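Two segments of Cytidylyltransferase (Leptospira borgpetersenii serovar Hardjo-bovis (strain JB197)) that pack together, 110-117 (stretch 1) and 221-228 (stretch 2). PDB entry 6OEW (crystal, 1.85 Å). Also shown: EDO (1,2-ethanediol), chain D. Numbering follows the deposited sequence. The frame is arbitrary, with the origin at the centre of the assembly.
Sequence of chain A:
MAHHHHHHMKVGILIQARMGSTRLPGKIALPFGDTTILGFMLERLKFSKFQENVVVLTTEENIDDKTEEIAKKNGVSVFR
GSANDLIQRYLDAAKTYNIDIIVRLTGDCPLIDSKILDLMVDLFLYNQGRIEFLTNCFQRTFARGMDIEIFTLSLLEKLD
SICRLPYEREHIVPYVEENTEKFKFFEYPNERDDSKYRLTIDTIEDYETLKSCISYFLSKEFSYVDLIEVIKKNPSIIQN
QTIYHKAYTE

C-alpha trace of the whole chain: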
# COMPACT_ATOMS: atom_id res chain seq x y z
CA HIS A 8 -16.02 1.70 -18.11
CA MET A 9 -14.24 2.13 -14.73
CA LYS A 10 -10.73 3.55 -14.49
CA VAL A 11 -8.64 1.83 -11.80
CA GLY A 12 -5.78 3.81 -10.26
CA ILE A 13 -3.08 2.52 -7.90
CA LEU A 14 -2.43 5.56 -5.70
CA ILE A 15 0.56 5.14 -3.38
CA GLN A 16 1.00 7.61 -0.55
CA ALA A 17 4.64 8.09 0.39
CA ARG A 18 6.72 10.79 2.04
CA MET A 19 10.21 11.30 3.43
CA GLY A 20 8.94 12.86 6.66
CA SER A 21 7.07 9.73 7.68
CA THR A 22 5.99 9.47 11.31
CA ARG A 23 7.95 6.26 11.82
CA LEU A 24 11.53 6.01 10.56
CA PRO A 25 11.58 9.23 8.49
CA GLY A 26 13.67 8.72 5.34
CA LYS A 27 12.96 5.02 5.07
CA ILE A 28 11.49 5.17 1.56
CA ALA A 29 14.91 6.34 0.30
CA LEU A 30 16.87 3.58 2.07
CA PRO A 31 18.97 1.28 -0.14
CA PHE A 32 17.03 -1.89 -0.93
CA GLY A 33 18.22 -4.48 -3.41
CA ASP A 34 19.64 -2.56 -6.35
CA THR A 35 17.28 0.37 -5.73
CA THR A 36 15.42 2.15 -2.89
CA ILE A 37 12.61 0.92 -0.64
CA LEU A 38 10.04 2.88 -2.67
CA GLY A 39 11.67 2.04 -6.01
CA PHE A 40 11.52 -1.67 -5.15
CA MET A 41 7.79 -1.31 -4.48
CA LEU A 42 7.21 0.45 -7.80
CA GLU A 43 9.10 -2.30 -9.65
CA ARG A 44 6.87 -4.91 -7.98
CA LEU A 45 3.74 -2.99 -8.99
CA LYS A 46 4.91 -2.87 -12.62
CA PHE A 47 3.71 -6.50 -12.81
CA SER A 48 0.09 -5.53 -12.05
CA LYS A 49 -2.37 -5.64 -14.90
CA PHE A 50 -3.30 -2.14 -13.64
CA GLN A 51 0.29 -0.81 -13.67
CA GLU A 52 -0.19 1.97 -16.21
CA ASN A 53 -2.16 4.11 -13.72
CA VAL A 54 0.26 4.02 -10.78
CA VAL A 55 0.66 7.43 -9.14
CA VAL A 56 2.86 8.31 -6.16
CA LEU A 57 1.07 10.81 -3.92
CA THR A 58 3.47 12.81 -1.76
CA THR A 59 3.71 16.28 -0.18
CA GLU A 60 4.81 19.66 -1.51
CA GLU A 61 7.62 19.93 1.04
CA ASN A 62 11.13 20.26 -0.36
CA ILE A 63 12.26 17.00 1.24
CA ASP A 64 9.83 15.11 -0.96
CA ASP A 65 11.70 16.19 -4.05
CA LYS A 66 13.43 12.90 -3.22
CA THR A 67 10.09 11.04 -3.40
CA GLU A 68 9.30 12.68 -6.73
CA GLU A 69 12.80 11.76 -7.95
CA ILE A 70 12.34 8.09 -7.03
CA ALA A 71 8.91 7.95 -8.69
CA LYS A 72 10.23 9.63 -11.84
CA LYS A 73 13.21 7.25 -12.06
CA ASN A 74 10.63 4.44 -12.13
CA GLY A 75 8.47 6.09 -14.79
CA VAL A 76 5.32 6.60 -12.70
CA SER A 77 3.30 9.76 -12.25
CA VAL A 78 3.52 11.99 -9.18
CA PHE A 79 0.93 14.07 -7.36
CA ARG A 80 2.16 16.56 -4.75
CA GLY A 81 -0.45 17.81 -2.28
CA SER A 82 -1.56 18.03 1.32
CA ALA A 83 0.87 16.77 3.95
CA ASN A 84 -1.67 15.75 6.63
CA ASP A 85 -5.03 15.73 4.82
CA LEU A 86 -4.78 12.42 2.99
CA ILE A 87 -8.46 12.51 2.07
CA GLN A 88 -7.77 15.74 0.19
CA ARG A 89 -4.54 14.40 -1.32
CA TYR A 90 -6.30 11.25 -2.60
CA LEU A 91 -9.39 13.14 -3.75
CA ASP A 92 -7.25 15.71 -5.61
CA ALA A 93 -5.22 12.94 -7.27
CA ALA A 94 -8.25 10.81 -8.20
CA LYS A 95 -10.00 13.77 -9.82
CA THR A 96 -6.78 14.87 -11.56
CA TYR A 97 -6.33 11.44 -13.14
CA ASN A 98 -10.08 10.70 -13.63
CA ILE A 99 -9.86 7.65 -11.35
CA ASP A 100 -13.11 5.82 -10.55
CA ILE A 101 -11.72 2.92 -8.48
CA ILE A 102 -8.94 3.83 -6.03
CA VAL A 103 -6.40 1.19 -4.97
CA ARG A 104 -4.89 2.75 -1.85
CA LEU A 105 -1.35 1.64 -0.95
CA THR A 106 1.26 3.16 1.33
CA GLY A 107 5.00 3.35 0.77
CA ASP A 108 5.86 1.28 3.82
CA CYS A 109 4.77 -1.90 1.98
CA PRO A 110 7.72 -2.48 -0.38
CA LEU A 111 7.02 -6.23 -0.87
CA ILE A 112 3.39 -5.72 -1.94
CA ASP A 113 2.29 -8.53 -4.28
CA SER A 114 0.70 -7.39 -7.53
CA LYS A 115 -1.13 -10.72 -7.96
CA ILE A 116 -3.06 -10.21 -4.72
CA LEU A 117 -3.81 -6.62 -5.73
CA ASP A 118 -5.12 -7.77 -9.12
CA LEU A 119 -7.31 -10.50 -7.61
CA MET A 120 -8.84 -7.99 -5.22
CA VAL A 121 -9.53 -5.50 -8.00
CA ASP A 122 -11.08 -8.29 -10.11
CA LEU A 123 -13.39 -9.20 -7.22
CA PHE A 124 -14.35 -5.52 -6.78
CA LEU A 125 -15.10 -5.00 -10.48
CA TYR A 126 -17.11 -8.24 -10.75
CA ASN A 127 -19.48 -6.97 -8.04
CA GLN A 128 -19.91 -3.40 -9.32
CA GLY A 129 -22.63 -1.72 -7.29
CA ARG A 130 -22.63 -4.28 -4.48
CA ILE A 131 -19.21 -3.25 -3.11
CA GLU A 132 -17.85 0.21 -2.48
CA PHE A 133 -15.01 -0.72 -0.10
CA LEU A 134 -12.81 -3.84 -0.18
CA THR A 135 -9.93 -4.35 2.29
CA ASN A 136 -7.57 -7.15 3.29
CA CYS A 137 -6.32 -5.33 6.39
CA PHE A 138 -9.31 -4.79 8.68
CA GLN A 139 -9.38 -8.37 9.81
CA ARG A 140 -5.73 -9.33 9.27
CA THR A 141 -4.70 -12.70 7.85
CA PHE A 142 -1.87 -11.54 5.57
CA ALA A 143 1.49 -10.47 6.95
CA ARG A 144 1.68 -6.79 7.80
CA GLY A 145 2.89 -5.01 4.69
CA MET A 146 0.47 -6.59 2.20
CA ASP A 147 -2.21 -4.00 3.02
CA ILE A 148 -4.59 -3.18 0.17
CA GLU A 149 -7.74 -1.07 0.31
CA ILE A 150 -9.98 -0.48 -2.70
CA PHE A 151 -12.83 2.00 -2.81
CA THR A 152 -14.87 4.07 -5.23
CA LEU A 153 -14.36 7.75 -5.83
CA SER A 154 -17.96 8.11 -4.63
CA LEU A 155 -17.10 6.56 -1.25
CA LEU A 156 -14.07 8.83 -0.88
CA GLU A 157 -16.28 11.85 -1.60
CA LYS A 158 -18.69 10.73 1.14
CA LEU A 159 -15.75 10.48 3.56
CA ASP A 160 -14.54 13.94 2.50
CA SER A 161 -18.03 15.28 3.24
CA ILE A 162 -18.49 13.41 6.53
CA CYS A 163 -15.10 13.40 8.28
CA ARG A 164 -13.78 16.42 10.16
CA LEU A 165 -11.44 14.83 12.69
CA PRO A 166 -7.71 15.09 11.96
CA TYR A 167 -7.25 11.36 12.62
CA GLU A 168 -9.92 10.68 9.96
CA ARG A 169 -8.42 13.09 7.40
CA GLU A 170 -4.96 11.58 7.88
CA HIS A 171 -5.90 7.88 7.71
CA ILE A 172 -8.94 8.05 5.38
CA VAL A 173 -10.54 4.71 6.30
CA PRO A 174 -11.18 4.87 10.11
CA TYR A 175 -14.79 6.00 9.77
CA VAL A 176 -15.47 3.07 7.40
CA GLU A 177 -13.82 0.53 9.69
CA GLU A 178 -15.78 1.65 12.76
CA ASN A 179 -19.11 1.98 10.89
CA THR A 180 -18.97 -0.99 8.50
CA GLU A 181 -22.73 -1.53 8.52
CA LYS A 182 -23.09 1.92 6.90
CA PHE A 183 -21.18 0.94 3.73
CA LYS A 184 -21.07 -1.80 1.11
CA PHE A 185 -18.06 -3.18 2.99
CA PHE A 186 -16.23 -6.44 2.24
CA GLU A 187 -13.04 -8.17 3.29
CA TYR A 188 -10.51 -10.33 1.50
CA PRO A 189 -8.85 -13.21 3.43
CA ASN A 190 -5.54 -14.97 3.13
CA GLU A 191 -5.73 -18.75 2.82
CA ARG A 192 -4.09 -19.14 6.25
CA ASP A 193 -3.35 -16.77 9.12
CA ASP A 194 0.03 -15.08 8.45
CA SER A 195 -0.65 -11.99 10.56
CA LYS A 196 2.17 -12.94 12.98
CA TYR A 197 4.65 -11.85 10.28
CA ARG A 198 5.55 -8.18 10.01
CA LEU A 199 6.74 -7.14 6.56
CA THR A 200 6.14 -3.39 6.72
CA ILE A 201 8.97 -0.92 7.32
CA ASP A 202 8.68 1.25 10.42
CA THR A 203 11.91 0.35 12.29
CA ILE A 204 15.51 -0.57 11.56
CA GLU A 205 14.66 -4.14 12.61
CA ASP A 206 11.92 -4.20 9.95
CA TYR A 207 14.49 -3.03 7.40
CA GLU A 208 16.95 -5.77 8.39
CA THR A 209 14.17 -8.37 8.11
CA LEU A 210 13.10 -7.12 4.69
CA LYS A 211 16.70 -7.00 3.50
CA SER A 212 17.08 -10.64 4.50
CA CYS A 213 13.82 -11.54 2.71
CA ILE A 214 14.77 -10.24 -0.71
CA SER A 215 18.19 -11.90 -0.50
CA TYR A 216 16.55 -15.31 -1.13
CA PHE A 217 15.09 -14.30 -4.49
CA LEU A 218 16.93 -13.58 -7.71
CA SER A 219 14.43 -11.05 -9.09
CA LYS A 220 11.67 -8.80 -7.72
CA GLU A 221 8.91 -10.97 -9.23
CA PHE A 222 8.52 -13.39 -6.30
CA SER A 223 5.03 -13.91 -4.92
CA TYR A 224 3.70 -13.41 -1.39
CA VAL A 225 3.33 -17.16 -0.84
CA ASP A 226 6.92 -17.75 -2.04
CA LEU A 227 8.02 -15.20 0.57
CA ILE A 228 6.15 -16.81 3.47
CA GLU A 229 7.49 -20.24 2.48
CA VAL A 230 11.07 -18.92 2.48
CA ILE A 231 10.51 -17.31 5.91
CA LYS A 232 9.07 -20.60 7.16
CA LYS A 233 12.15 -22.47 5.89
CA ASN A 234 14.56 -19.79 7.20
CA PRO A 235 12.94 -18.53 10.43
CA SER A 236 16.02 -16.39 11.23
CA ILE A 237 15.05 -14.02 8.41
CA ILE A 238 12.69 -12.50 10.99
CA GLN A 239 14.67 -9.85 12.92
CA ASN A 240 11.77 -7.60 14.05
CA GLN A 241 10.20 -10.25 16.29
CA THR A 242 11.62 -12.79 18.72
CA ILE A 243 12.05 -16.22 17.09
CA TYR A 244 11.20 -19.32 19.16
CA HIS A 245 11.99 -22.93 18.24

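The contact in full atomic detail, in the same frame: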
# COMPACT_ATOMS: atom_id res chain seq x y z
N PRO A 110 6.90 -2.28 0.83
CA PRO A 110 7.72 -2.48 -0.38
C PRO A 110 7.58 -3.85 -1.02
O PRO A 110 7.94 -3.98 -2.20
CB PRO A 110 9.14 -2.26 0.13
CG PRO A 110 9.07 -2.66 1.58
CD PRO A 110 7.76 -2.09 2.02
N LEU A 111 7.13 -4.89 -0.30
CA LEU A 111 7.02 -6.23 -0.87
C LEU A 111 5.60 -6.55 -1.31
O LEU A 111 5.28 -7.74 -1.52
CB LEU A 111 7.50 -7.30 0.11
CG LEU A 111 8.94 -7.09 0.62
CD1 LEU A 111 9.43 -8.28 1.40
CD2 LEU A 111 9.91 -6.77 -0.51
N ILE A 112 4.76 -5.53 -1.47
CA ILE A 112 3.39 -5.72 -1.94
C ILE A 112 3.38 -6.62 -3.17
O ILE A 112 4.27 -6.55 -4.02
CB ILE A 112 2.76 -4.34 -2.23
CG1 ILE A 112 1.24 -4.46 -2.33
CG2 ILE A 112 3.44 -3.66 -3.46
CD1 ILE A 112 0.55 -4.47 -0.97
N ASP A 113 2.38 -7.50 -3.24
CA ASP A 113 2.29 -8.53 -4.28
C ASP A 113 1.23 -8.10 -5.28
O ASP A 113 0.06 -7.92 -4.92
CB ASP A 113 1.97 -9.90 -3.67
CG ASP A 113 1.91 -11.04 -4.71
OD1 ASP A 113 1.55 -10.80 -5.88
OD2 ASP A 113 2.19 -12.19 -4.36
N SER A 114 1.64 -7.91 -6.54
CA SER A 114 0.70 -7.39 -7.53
C SER A 114 -0.38 -8.42 -7.86
O SER A 114 -1.48 -8.03 -8.29
CB SER A 114 1.46 -6.95 -8.78
OG SER A 114 1.94 -8.08 -9.52
N LYS A 115 -0.11 -9.71 -7.65
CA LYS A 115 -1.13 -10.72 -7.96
C LYS A 115 -2.29 -10.64 -6.97
O LYS A 115 -3.46 -10.79 -7.36
CB LYS A 115 -0.52 -12.13 -7.96
N ILE A 116 -2.00 -10.39 -5.70
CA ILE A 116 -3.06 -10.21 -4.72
C ILE A 116 -3.85 -8.95 -5.03
O ILE A 116 -5.09 -8.94 -5.02
CB ILE A 116 -2.47 -10.15 -3.29
CG1 ILE A 116 -1.75 -11.47 -2.98
CG2 ILE A 116 -3.57 -9.80 -2.26
CD1 ILE A 116 -1.04 -11.48 -1.65
N LEU A 117 -3.14 -7.85 -5.32
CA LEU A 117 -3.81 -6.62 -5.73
C LEU A 117 -4.76 -6.87 -6.90
O LEU A 117 -5.92 -6.45 -6.87
CB LEU A 117 -2.77 -5.55 -6.07
CG LEU A 117 -3.20 -4.10 -6.31
CD1 LEU A 117 -1.96 -3.17 -6.04
CD2 LEU A 117 -3.77 -3.88 -7.73
N GLU A 221 10.19 -10.45 -8.76
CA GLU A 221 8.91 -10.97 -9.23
C GLU A 221 8.34 -12.04 -8.31
O GLU A 221 7.29 -12.61 -8.63
CB GLU A 221 9.06 -11.51 -10.65
CG GLU A 221 7.76 -11.53 -11.43
CD GLU A 221 7.93 -12.04 -12.84
OE1 GLU A 221 9.09 -12.32 -13.23
OE2 GLU A 221 6.91 -12.14 -13.55
N PHE A 222 8.97 -12.32 -7.17
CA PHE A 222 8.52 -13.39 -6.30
C PHE A 222 7.16 -13.07 -5.70
O PHE A 222 6.82 -11.91 -5.47
CB PHE A 222 9.53 -13.64 -5.19
CG PHE A 222 9.84 -12.42 -4.35
CD1 PHE A 222 9.08 -12.12 -3.24
CD2 PHE A 222 10.91 -11.59 -4.67
CE1 PHE A 222 9.36 -11.01 -2.46
CE2 PHE A 222 11.21 -10.48 -3.89
CZ PHE A 222 10.43 -10.19 -2.78
N SER A 223 6.37 -14.11 -5.45
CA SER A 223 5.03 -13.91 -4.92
C SER A 223 5.03 -13.85 -3.39
O SER A 223 6.02 -14.18 -2.73
CB SER A 223 4.08 -15.01 -5.40
OG SER A 223 4.34 -16.19 -4.67
N TYR A 224 3.90 -13.40 -2.84
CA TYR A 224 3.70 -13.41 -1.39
C TYR A 224 3.88 -14.81 -0.81
O TYR A 224 4.61 -14.99 0.17
CB TYR A 224 2.31 -12.87 -1.04
CG TYR A 224 1.94 -13.03 0.43
CD1 TYR A 224 2.55 -12.25 1.42
CD2 TYR A 224 0.99 -13.98 0.82
CE1 TYR A 224 2.22 -12.40 2.75
CE2 TYR A 224 0.65 -14.14 2.16
CZ TYR A 224 1.28 -13.34 3.11
OH TYR A 224 0.96 -13.48 4.43
N VAL A 225 3.23 -15.81 -1.40
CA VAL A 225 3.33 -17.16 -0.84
C VAL A 225 4.78 -17.67 -0.91
O VAL A 225 5.26 -18.31 0.04
CB VAL A 225 2.33 -18.12 -1.52
CG1 VAL A 225 2.42 -18.02 -3.03
CG2 VAL A 225 2.56 -19.55 -1.04
N ASP A 226 5.50 -17.38 -2.00
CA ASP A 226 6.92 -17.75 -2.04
C ASP A 226 7.67 -17.18 -0.85
O ASP A 226 8.52 -17.84 -0.25
CB ASP A 226 7.60 -17.25 -3.31
CG ASP A 226 6.98 -17.78 -4.57
OD1 ASP A 226 7.07 -17.08 -5.61
OD2 ASP A 226 6.38 -18.87 -4.52
N LEU A 227 7.35 -15.93 -0.50
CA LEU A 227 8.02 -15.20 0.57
C LEU A 227 7.74 -15.83 1.93
O LEU A 227 8.66 -16.00 2.75
CB LEU A 227 7.56 -13.74 0.54
CG LEU A 227 8.06 -12.78 1.62
CD1 LEU A 227 9.57 -12.64 1.53
CD2 LEU A 227 7.38 -11.41 1.49
N ILE A 228 6.48 -16.16 2.20
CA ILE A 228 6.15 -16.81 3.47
C ILE A 228 6.81 -18.18 3.55
O ILE A 228 7.27 -18.59 4.62
CB ILE A 228 4.63 -16.90 3.64
CG1 ILE A 228 3.99 -15.51 3.50
CG2 ILE A 228 4.28 -17.54 4.99
CD1 ILE A 228 4.55 -14.48 4.47
C1 EDO D . 5.05 -9.98 -8.56
O1 EDO D . 3.73 -10.04 -9.13
C2 EDO D . 5.05 -9.13 -7.29
O2 EDO D . 4.47 -7.84 -7.56
O HOH W 1 0.89 -15.12 -3.39

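Two helix starts meet in this contact, each preceded by a short loop: the helix of stretch 1 begins at Ser 114 and that of stretch 2 at Tyr 224, and both run on beyond the segments. The backbones come nearest at Asp 113 and Tyr 224, whose CA atoms lie 5.8 Å apart, and the two stretches together bury 266 Å². Pro 110 stays clear of stretch 2. Leu 111, buried and with its CA-to-CB bond directed toward stretch 2, makes the apolar part of the contact on the loop side. Its m, t rotamer places CD1 3.7 Å from CD2 of Leu 227, one turn into the second helix, while CD2 lies 4.1 Å from CZ of Phe 222, at the edge of the ring and near its plane. The side chain of Phe 222 leaves its backbone sideways, but its end comes nearer to stretch 1, so the ring tip reaches the leucine. Ile 112 points away and takes no part.

Asp 113 is the polar centre of the contact and serves both helices. Its OD1 accepts from Lys 115 N at 2.7 Å, capping its own helix, while OD2 accepts from Tyr 224 N at 2.6 Å with an N-H...acceptor angle of 166°, the one direct hydrogen bond between the stretches. Amides in the first turn of a helix lack the carbonyl partners supplied further along, so a carboxylate is well suited to them. The short bond brings OD2 to 3.4 Å from Ser 223 CA and 3.4 Å from Tyr 224 CB. A water extends the link: it accepts from Val 225 N at 3.1 Å and donates a weak bond to Asp 113 OD2 at 3.3 Å. Stretch 2 also has a cap of its own, in which Ser 223 OG accepts from Asp 226 N at 3.1 Å and Asp 226 OD1 accepts from Ser 223 N, also at 3.1 Å.

Ser 114 does not touch stretch 2 but binds 1,2-ethanediol, probably from the crystallisation liquor: its N donates to EDO O2 at 3.0 Å, and EDO O1 donates to Ser 114 OG at 2.7 Å. The diol also lies near stretch 2, with C1 3.5 Å from Glu 221 O. Lys 115 is modelled only to CB. Ile 116 closes the contact, its CD1 packing 3.7 Å from Tyr 224 CB. The tyrosine ring then leads away from stretch 1, and its OH is hydrogen-bonded elsewhere in the structure. Leu 117 lies out of reach.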